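Transcription factor TAU 138 KDA subunit (Saccharomyces cerevisiae, PDB 5AIM) helps TFIIIC bind boxB promoter DNA of tRNA and similar genes for RNA polymerase III transcription, the piece here being its central extended winged-helix domain. Local coordinates at residues Q13-I18 with S64-A69; L19-T24 with E33-S38; G26-L31 with E87-R92. All blocks are in the same frame, centred on the assembly; numbering follows the deposited sequence.

Interaction 1: residues Q13-I18 with S64-A69; sequences QRQRAI and SEKLGA
Ile-18 and Leu-67 meet through one methyl each. CG2 of Ile-18 lies 4.1 Å from CD1 of Leu-67, and the two side chains cross at about a right angle. The pair belongs to the winged-helix fold. It joins the first helix, 5-24, to the turn that leads from helix 52-63 into strand 68-71. With CG1 of Ile-18 placed beside the backbone N (chi1 -70°), its CG2 branch is the one turned to the leucine.

One helical turn earlier, Gln-15 meets Lys-66 at the more open side of the contact. Their direct approach is loose, 4.4 Å from Gln-15 OE1 to Lys-66 CD. A water closes the distance. It donates to Gln-15 OE1 at 2.8 Å and accepts from Lys-66 NZ at 2.9 Å, so a carbonyl oxygen and an ammonium group are linked without touching.

Further out, Met-61 of helix 52-63 touches both Gln-15 and Ile-18, and Val-58 also packs on Ile-18. A Schellman motif ends that helix, and Glu-65 takes the positive phi of 72°. A backbone hydrogen bond with Met-61 helps fix the turn at Leu-67. Ser-64 OG is bonded to Leu-60 O, and it also receives a weak hydrogen bond from Lys-66 NZ at 3.4 Å.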
loop_
_atom_site.group_PDB
_atom_site.type_symbol
_atom_site.label_atom_id
_atom_site.label_comp_id
_atom_site.label_asym_id
_atom_site.label_seq_id
_atom_site.Cartn_x
_atom_site.Cartn_y
_atom_site.Cartn_z
ATOM N N GLN A 13 2.863 3.418 -12.947
ATOM C CA GLN A 13 3.480 4.500 -12.178
ATOM C C GLN A 13 2.993 4.490 -10.721
ATOM O O GLN A 13 3.791 4.607 -9.762
ATOM C CB GLN A 13 3.183 5.852 -12.838
ATOM C CG GLN A 13 3.884 7.031 -12.169
ATOM C CD GLN A 13 3.472 8.368 -12.753
ATOM O OE1 GLN A 13 2.439 8.479 -13.412
ATOM N NE2 GLN A 13 4.281 9.393 -12.510
ATOM N N ARG A 14 1.681 4.349 -10.551
ATOM C CA ARG A 14 1.125 4.284 -9.199
ATOM C C ARG A 14 1.632 3.066 -8.413
ATOM O O ARG A 14 1.941 3.171 -7.211
ATOM C CB ARG A 14 -0.408 4.327 -9.227
ATOM C CG ARG A 14 -0.949 5.677 -9.675
ATOM C CD ARG A 14 -2.461 5.764 -9.574
ATOM N NE ARG A 14 -3.143 4.764 -10.398
ATOM C CZ ARG A 14 -3.659 4.977 -11.605
ATOM N NH1 ARG A 14 -3.576 6.166 -12.194
ATOM N NH2 ARG A 14 -4.262 3.974 -12.234
ATOM N N GLN A 15 1.729 1.913 -9.073
ATOM C CA GLN A 15 2.346 0.751 -8.427
ATOM C C GLN A 15 3.811 0.990 -8.007
ATOM O O GLN A 15 4.228 0.612 -6.893
ATOM C CB GLN A 15 2.210 -0.492 -9.315
ATOM C CG GLN A 15 0.770 -0.954 -9.497
ATOM C CD GLN A 15 0.677 -2.203 -10.320
ATOM O OE1 GLN A 15 1.177 -3.248 -9.926
ATOM N NE2 GLN A 15 0.032 -2.108 -11.479
ATOM N N ARG A 16 4.600 1.617 -8.876
ATOM C CA ARG A 16 5.966 1.966 -8.482
ATOM C C ARG A 16 5.975 2.871 -7.253
ATOM O O ARG A 16 6.829 2.710 -6.353
ATOM C CB ARG A 16 6.722 2.642 -9.628
ATOM C CG ARG A 16 7.066 1.718 -10.794
ATOM C CD ARG A 16 8.128 2.345 -11.702
ATOM N NE ARG A 16 7.774 3.695 -12.144
ATOM C CZ ARG A 16 6.999 3.986 -13.188
ATOM N NH1 ARG A 16 6.464 3.025 -13.937
ATOM N NH2 ARG A 16 6.752 5.257 -13.479
ATOM N N ALA A 17 5.060 3.843 -7.234
ATOM C CA ALA A 17 4.960 4.753 -6.084
ATOM C C ALA A 17 4.607 4.003 -4.800
ATOM O O ALA A 17 5.224 4.213 -3.747
ATOM C CB ALA A 17 3.936 5.839 -6.350
ATOM N N ILE A 18 3.599 3.144 -4.874
ATOM C CA ILE A 18 3.208 2.343 -3.713
ATOM C C ILE A 18 4.403 1.543 -3.199
ATOM O O ILE A 18 4.679 1.508 -1.991
ATOM C CB ILE A 18 2.050 1.397 -4.081
ATOM C CG1 ILE A 18 0.778 2.210 -4.318
ATOM C CG2 ILE A 18 1.793 0.371 -2.990
ATOM C CD1 ILE A 18 -0.280 1.470 -5.116
ATOM N N SER A 64 -1.022 -9.959 -7.187
ATOM C CA SER A 64 0.170 -10.472 -7.861
ATOM C C SER A 64 1.294 -10.797 -6.876
ATOM O O SER A 64 2.389 -11.193 -7.281
ATOM C CB SER A 64 0.661 -9.490 -8.924
ATOM O OG SER A 64 1.098 -8.275 -8.351
ATOM N N GLU A 65 1.009 -10.618 -5.587
ATOM C CA GLU A 65 1.913 -10.999 -4.497
ATOM C C GLU A 65 3.140 -10.091 -4.363
ATOM O O GLU A 65 4.136 -10.466 -3.743
ATOM C CB GLU A 65 2.320 -12.475 -4.611
ATOM C CG GLU A 65 1.124 -13.418 -4.696
ATOM C CD GLU A 65 1.511 -14.885 -4.683
ATOM O OE1 GLU A 65 2.714 -15.193 -4.542
ATOM O OE2 GLU A 65 0.605 -15.734 -4.813
ATOM N N LYS A 66 3.054 -8.889 -4.926
ATOM C CA LYS A 66 4.073 -7.866 -4.699
ATOM C C LYS A 66 3.933 -7.312 -3.289
ATOM O O LYS A 66 4.897 -6.809 -2.705
ATOM C CB LYS A 66 3.933 -6.743 -5.721
ATOM C CG LYS A 66 4.225 -7.197 -7.141
ATOM C CD LYS A 66 4.072 -6.052 -8.120
ATOM C CE LYS A 66 4.642 -6.390 -9.486
ATOM N NZ LYS A 66 3.862 -7.441 -10.198
ATOM N N LEU A 67 2.718 -7.402 -2.755
ATOM C CA LEU A 67 2.435 -7.037 -1.372
ATOM C C LEU A 67 1.707 -8.169 -0.692
ATOM O O LEU A 67 0.898 -8.847 -1.311
ATOM C CB LEU A 67 1.537 -5.807 -1.306
ATOM C CG LEU A 67 2.088 -4.491 -1.841
ATOM C CD1 LEU A 67 0.990 -3.438 -1.792
ATOM C CD2 LEU A 67 3.307 -4.051 -1.046
ATOM N N GLY A 68 2.000 -8.360 0.589
ATOM C CA GLY A 68 1.184 -9.203 1.443
ATOM C C GLY A 68 0.092 -8.349 2.053
ATOM O O GLY A 68 0.263 -7.132 2.213
ATOM N N ALA A 69 -1.020 -8.991 2.405
ATOM C CA ALA A 69 -2.148 -8.303 3.013
ATOM C C ALA A 69 -2.877 -9.205 3.996
ATOM O O ALA A 69 -3.056 -10.392 3.744
ATOM C CB ALA A 69 -3.106 -7.804 1.940
HETATM O O HOH W 1 1.596 -5.807 -11.096
#

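Interaction 2: residues L19-T24 with E33-S38; sequences LKVMNT and EQFYES
The sulfur of Met-22 rests against the ring of Phe-35 in an oblique Met-aromatic contact. SD lies 4.5 Å from the ring centroid, 55° off the ring normal. Its nearest ring atom is CE1 of Phe-35 at 3.5 Å, and CZ follows. The pair joins the first two helices of the winged-helix fold, 5-24 and 33-43, which are linked by the short strand 28-30. The axes of segments 19-24 and 33-38 come within 10.6 Å at an angle of 117°.

The methionine chain bends at chi2 and chi3. It meets the phenylalanine at roughly a right angle and brings both CG and SD to the CE1-CZ side of the ring. CG of Phe-35 sits anti to its own backbone N (chi1 178°), which carries the far end of the ring toward helix 5-24. Ile-80 of strand 78-81 touches both residues, so the pair also meets the sheet. An alanine in place of Met-22 would probably leave the CE1-CZ side of the Phe-35 ring without its sulfur partner and open a gap between helix and sheet.

Val-21 is the second link and buries the most surface here. Its CG1 touches both Phe-35 CE1 at 3.9 Å and Ser-38 CB at 4.0 Å. Tyr-42, a turn further along helix 33-43, also packs on this valine.

Asn-23 and Thr-24, on the exposed side of helix 5-24, bond back to the backbone one turn earlier. Thr-24 OG1 gives a hydrogen bond to Lys-20 O at 2.8 Å, reaching it from the face of the carbonyl opposite to Thr-24 N.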
loop_
_atom_site.group_PDB
_atom_site.type_symbol
_atom_site.label_atom_id
_atom_site.label_comp_id
_atom_site.label_asym_id
_atom_site.label_seq_id
_atom_site.Cartn_x
_atom_site.Cartn_y
_atom_site.Cartn_z
ATOM N N LEU A 19 5.120 0.905 -4.114
ATOM C CA LEU A 19 6.294 0.133 -3.720
ATOM C C LEU A 19 7.385 0.984 -3.043
ATOM O O LEU A 19 7.933 0.608 -1.979
ATOM C CB LEU A 19 6.860 -0.579 -4.948
ATOM C CG LEU A 19 7.897 -1.663 -4.696
ATOM C CD1 LEU A 19 7.292 -2.819 -3.929
ATOM C CD2 LEU A 19 8.451 -2.154 -6.016
ATOM N N LYS A 20 7.718 2.120 -3.657
ATOM C CA LYS A 20 8.742 3.002 -3.078
ATOM C C LYS A 20 8.335 3.535 -1.697
ATOM O O LYS A 20 9.148 3.581 -0.757
ATOM C CB LYS A 20 9.070 4.164 -4.029
ATOM C CG LYS A 20 10.029 5.218 -3.469
ATOM C CD LYS A 20 11.382 4.648 -3.078
ATOM C CE LYS A 20 12.281 4.456 -4.282
ATOM N NZ LYS A 20 13.533 3.745 -3.901
ATOM N N VAL A 21 7.073 3.936 -1.577
ATOM C CA VAL A 21 6.564 4.418 -0.298
ATOM C C VAL A 21 6.614 3.304 0.743
ATOM O O VAL A 21 7.049 3.534 1.873
ATOM C CB VAL A 21 5.144 4.989 -0.445
ATOM C CG1 VAL A 21 4.499 5.229 0.904
ATOM C CG2 VAL A 21 5.190 6.273 -1.250
ATOM N N MET A 22 6.194 2.101 0.361
ATOM C CA MET A 22 6.254 0.989 1.301
ATOM C C MET A 22 7.675 0.736 1.778
ATOM O O MET A 22 7.892 0.523 2.978
ATOM C CB MET A 22 5.650 -0.278 0.698
ATOM C CG MET A 22 4.128 -0.247 0.649
ATOM S SD MET A 22 3.347 -0.236 2.281
ATOM C CE MET A 22 3.788 -1.871 2.879
ATOM N N ASN A 23 8.653 0.774 0.874
ATOM C CA ASN A 23 10.034 0.663 1.344
ATOM C C ASN A 23 10.426 1.801 2.281
ATOM O O ASN A 23 11.058 1.582 3.322
ATOM C CB ASN A 23 11.015 0.604 0.180
ATOM C CG ASN A 23 11.221 -0.802 -0.320
ATOM O OD1 ASN A 23 12.095 -1.524 0.160
ATOM N ND2 ASN A 23 10.396 -1.212 -1.264
ATOM N N THR A 24 10.053 3.018 1.905
ATOM C CA THR A 24 10.416 4.197 2.691
ATOM C C THR A 24 9.867 4.161 4.124
ATOM O O THR A 24 10.585 4.483 5.072
ATOM C CB THR A 24 9.965 5.486 1.978
ATOM O OG1 THR A 24 10.599 5.553 0.693
ATOM C CG2 THR A 24 10.351 6.720 2.767
ATOM N N GLU A 33 -6.109 6.408 5.484
ATOM C CA GLU A 33 -5.803 7.731 4.929
ATOM C C GLU A 33 -4.319 8.100 4.966
ATOM O O GLU A 33 -3.794 8.604 3.978
ATOM C CB GLU A 33 -6.614 8.795 5.662
ATOM C CG GLU A 33 -6.426 10.208 5.131
ATOM C CD GLU A 33 -7.381 11.196 5.776
ATOM O OE1 GLU A 33 -7.202 11.506 6.972
ATOM O OE2 GLU A 33 -8.313 11.661 5.086
ATOM N N GLN A 34 -3.649 7.845 6.085
ATOM C CA GLN A 34 -2.235 8.191 6.238
ATOM C C GLN A 34 -1.389 7.594 5.103
ATOM O O GLN A 34 -0.506 8.272 4.510
ATOM C CB GLN A 34 -1.725 7.700 7.599
ATOM C CG GLN A 34 -0.260 8.000 7.871
ATOM C CD GLN A 34 0.181 7.535 9.245
ATOM O OE1 GLN A 34 -0.647 7.240 10.108
ATOM N NE2 GLN A 34 1.490 7.465 9.454
ATOM N N PHE A 35 -1.656 6.332 4.779
ATOM C CA PHE A 35 -0.906 5.669 3.720
ATOM C C PHE A 35 -1.177 6.309 2.361
ATOM O O PHE A 35 -0.238 6.632 1.596
ATOM C CB PHE A 35 -1.203 4.170 3.657
ATOM C CG PHE A 35 -0.474 3.484 2.540
ATOM C CD1 PHE A 35 0.890 3.279 2.633
ATOM C CD2 PHE A 35 -1.133 3.085 1.391
ATOM C CE1 PHE A 35 1.586 2.679 1.611
ATOM C CE2 PHE A 35 -0.430 2.484 0.358
ATOM C CZ PHE A 35 0.924 2.275 0.484
ATOM N N TYR A 36 -2.451 6.487 2.032
ATOM C CA TYR A 36 -2.800 7.092 0.754
ATOM C C TYR A 36 -2.232 8.501 0.626
ATOM O O TYR A 36 -1.777 8.908 -0.453
ATOM C CB TYR A 36 -4.314 7.085 0.551
ATOM C CG TYR A 36 -4.876 5.703 0.324
ATOM C CD1 TYR A 36 -4.673 5.051 -0.884
ATOM C CD2 TYR A 36 -5.621 5.053 1.301
ATOM C CE1 TYR A 36 -5.185 3.790 -1.109
ATOM C CE2 TYR A 36 -6.139 3.791 1.084
ATOM C CZ TYR A 36 -5.914 3.166 -0.123
ATOM O OH TYR A 36 -6.425 1.913 -0.353
ATOM N N GLU A 37 -2.236 9.241 1.728
ATOM C CA GLU A 37 -1.676 10.584 1.730
ATOM C C GLU A 37 -0.179 10.519 1.442
ATOM O O GLU A 37 0.348 11.336 0.676
ATOM C CB GLU A 37 -1.933 11.281 3.069
ATOM C CG GLU A 37 -1.568 12.759 3.072
ATOM C CD GLU A 37 -2.392 13.566 2.085
ATOM O OE1 GLU A 37 -3.600 13.280 1.941
ATOM O OE2 GLU A 37 -1.830 14.481 1.447
ATOM N N SER A 38 0.515 9.566 2.059
ATOM C CA SER A 38 1.937 9.370 1.750
ATOM C C SER A 38 2.171 9.073 0.262
ATOM O O SER A 38 3.085 9.657 -0.355
ATOM C CB SER A 38 2.573 8.268 2.594
ATOM O OG SER A 38 2.665 8.646 3.957
#

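Interaction 3: residues G26-L31 with E87-R92; sequences GGVAYL and EDAIQR
Val-28 provides the strand side of this contact, and Ile-90 and Ala-89 provide the helix side. Here helix 87-96, which follows the last strand of the winged-helix fold, packs on edge strand 28-30. One methyl of the valine, CG2, does the touching. It lies 4.0 Å from Ile-90 CG1 and 4.1 Å from Ile-90 CA, so it touches the helix backbone as well as the side chain. Val-28 and Ile-90 cross at about a right angle. Ala-89 comes in more loosely, with its CB 4.4 Å from Val-28 CG2. Its small side chain is consistent with the close approach of strand and helix: the CA atoms of Val-28 and Ile-90 are 6.2 Å apart.

The apolar layer continues on this face of the sheet, with Ile-79 against Val-28 and Phe-81 against Ile-90. Ala-29 faces Phe-35 on the other side, so the strand is covered by helices on both faces. Tyr-30 is tied to the helix by a hydrogen bond between its backbone N and Tyr-93 OH.

Gly-26 and Gly-27 both have positive phi, which calls for glycine: a CB would crowd the preceding carbonyl oxygen. Gly-26 closes helix 5-24 with a Schellman motif.

On the exposed side of the helix, Arg-92 forms a salt bridge one turn back. It grips Asp-88 side-on, NE at 2.6 Å and NH2 at 2.7 Å from the same oxygen, OD2.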
loop_
_atom_site.group_PDB
_atom_site.type_symbol
_atom_site.label_atom_id
_atom_site.label_comp_id
_atom_site.label_asym_id
_atom_site.label_seq_id
_atom_site.Cartn_x
_atom_site.Cartn_y
_atom_site.Cartn_z
ATOM N N GLY A 26 9.019 1.645 6.035
ATOM C CA GLY A 26 9.462 0.549 6.887
ATOM C C GLY A 26 8.873 -0.807 6.543
ATOM O O GLY A 26 9.120 -1.788 7.255
ATOM N N GLY A 27 8.081 -0.864 5.478
ATOM C CA GLY A 27 7.649 -2.128 4.915
ATOM C C GLY A 27 6.328 -2.679 5.427
ATOM O O GLY A 27 5.922 -3.759 5.004
ATOM N N VAL A 28 5.662 -1.940 6.311
ATOM C CA VAL A 28 4.381 -2.353 6.886
ATOM C C VAL A 28 3.509 -1.120 7.016
ATOM O O VAL A 28 3.979 -0.066 7.466
ATOM C CB VAL A 28 4.546 -2.978 8.285
ATOM C CG1 VAL A 28 3.235 -3.608 8.726
ATOM C CG2 VAL A 28 5.655 -4.011 8.294
ATOM N N ALA A 29 2.246 -1.233 6.617
ATOM C CA ALA A 29 1.324 -0.111 6.771
ATOM C C ALA A 29 -0.115 -0.570 6.850
ATOM O O ALA A 29 -0.511 -1.516 6.175
ATOM C CB ALA A 29 1.481 0.864 5.618
ATOM N N TYR A 30 -0.896 0.093 7.698
ATOM C CA TYR A 30 -2.338 -0.030 7.631
ATOM C C TYR A 30 -2.848 0.704 6.396
ATOM O O TYR A 30 -2.375 1.797 6.064
ATOM C CB TYR A 30 -2.987 0.544 8.893
ATOM C CG TYR A 30 -2.929 -0.356 10.109
ATOM C CD1 TYR A 30 -3.304 -1.693 10.033
ATOM C CD2 TYR A 30 -2.525 0.139 11.341
ATOM C CE1 TYR A 30 -3.263 -2.509 11.144
ATOM C CE2 TYR A 30 -2.490 -0.675 12.467
ATOM C CZ TYR A 30 -2.858 -2.000 12.360
ATOM O OH TYR A 30 -2.823 -2.825 13.463
ATOM N N LEU A 31 -3.808 0.087 5.716
ATOM C CA LEU A 31 -4.442 0.701 4.565
ATOM C C LEU A 31 -5.510 1.661 5.066
ATOM O O LEU A 31 -6.610 1.261 5.443
ATOM C CB LEU A 31 -5.030 -0.381 3.661
ATOM C CG LEU A 31 -5.085 -0.129 2.158
ATOM C CD1 LEU A 31 -3.687 0.134 1.608
ATOM C CD2 LEU A 31 -5.729 -1.334 1.475
ATOM N N GLU A 87 7.867 -11.105 10.152
ATOM C CA GLU A 87 6.712 -11.027 11.042
ATOM C C GLU A 87 7.010 -10.209 12.295
ATOM O O GLU A 87 6.105 -9.613 12.886
ATOM C CB GLU A 87 6.238 -12.426 11.438
ATOM C CG GLU A 87 4.940 -12.426 12.231
ATOM C CD GLU A 87 3.766 -11.882 11.446
ATOM O OE1 GLU A 87 3.734 -12.069 10.211
ATOM O OE2 GLU A 87 2.877 -11.267 12.067
ATOM N N ASP A 88 8.274 -10.173 12.702
ATOM C CA ASP A 88 8.666 -9.356 13.846
ATOM C C ASP A 88 8.305 -7.887 13.600
ATOM O O ASP A 88 7.712 -7.225 14.460
ATOM C CB ASP A 88 10.163 -9.497 14.124
ATOM C CG ASP A 88 10.621 -8.638 15.287
ATOM O OD1 ASP A 88 10.464 -9.074 16.447
ATOM O OD2 ASP A 88 11.139 -7.528 15.043
ATOM N N ALA A 89 8.648 -7.390 12.413
ATOM C CA ALA A 89 8.350 -6.010 12.043
ATOM C C ALA A 89 6.845 -5.761 11.972
ATOM O O ALA A 89 6.349 -4.719 12.410
ATOM C CB ALA A 89 8.996 -5.684 10.710
ATOM N N ILE A 90 6.117 -6.733 11.433
ATOM C CA ILE A 90 4.671 -6.615 11.328
ATOM C C ILE A 90 4.066 -6.505 12.731
ATOM O O ILE A 90 3.265 -5.600 13.006
ATOM C CB ILE A 90 4.060 -7.810 10.551
ATOM C CG1 ILE A 90 4.560 -7.805 9.101
ATOM C CG2 ILE A 90 2.530 -7.752 10.571
ATOM C CD1 ILE A 90 4.180 -9.045 8.308
ATOM N N GLN A 91 4.454 -7.414 13.621
ATOM C CA GLN A 91 3.918 -7.389 14.977
ATOM C C GLN A 91 4.346 -6.134 15.732
ATOM O O GLN A 91 3.553 -5.565 16.488
ATOM C CB GLN A 91 4.308 -8.653 15.744
ATOM C CG GLN A 91 3.651 -9.915 15.205
ATOM C CD GLN A 91 2.133 -9.837 15.192
ATOM O OE1 GLN A 91 1.527 -9.133 16.000
ATOM N NE2 GLN A 91 1.511 -10.561 14.268
ATOM N N ARG A 92 5.585 -5.687 15.515
ATOM C CA ARG A 92 6.044 -4.442 16.131
ATOM C C ARG A 92 5.175 -3.273 15.673
ATOM O O ARG A 92 4.759 -2.434 16.481
ATOM C CB ARG A 92 7.520 -4.173 15.816
ATOM C CG ARG A 92 8.479 -4.727 16.860
ATOM C CD ARG A 92 9.913 -4.244 16.648
ATOM N NE ARG A 92 10.611 -4.997 15.606
ATOM C CZ ARG A 92 10.793 -4.586 14.353
ATOM N NH1 ARG A 92 10.336 -3.408 13.942
ATOM N NH2 ARG A 92 11.447 -5.364 13.500
#

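Overall arrangement
Interactions 1 and 2 share helix 5-24, and their centres are 10 Å apart. They touch where Ile-18 CG2 meets Phe-35 CZ at 4.1 Å. Interaction 2 is nested within the chain loop closed by interaction 1. Interaction 3 crosses both along the chain. Its centre lies 12 Å from interaction 2, and the two touch through Phe-35 and strand 28-30. Interactions 1 and 3 do not touch, but lie at the turn entering strand 68-71 and at strand 28-30, the outermost strands of one three-stranded antiparallel sheet. Together they join the first helix, the second helix, the sheet and helix 87-96 within a single extended winged-helix domain, one piece of a much longer TFIIIC subunit.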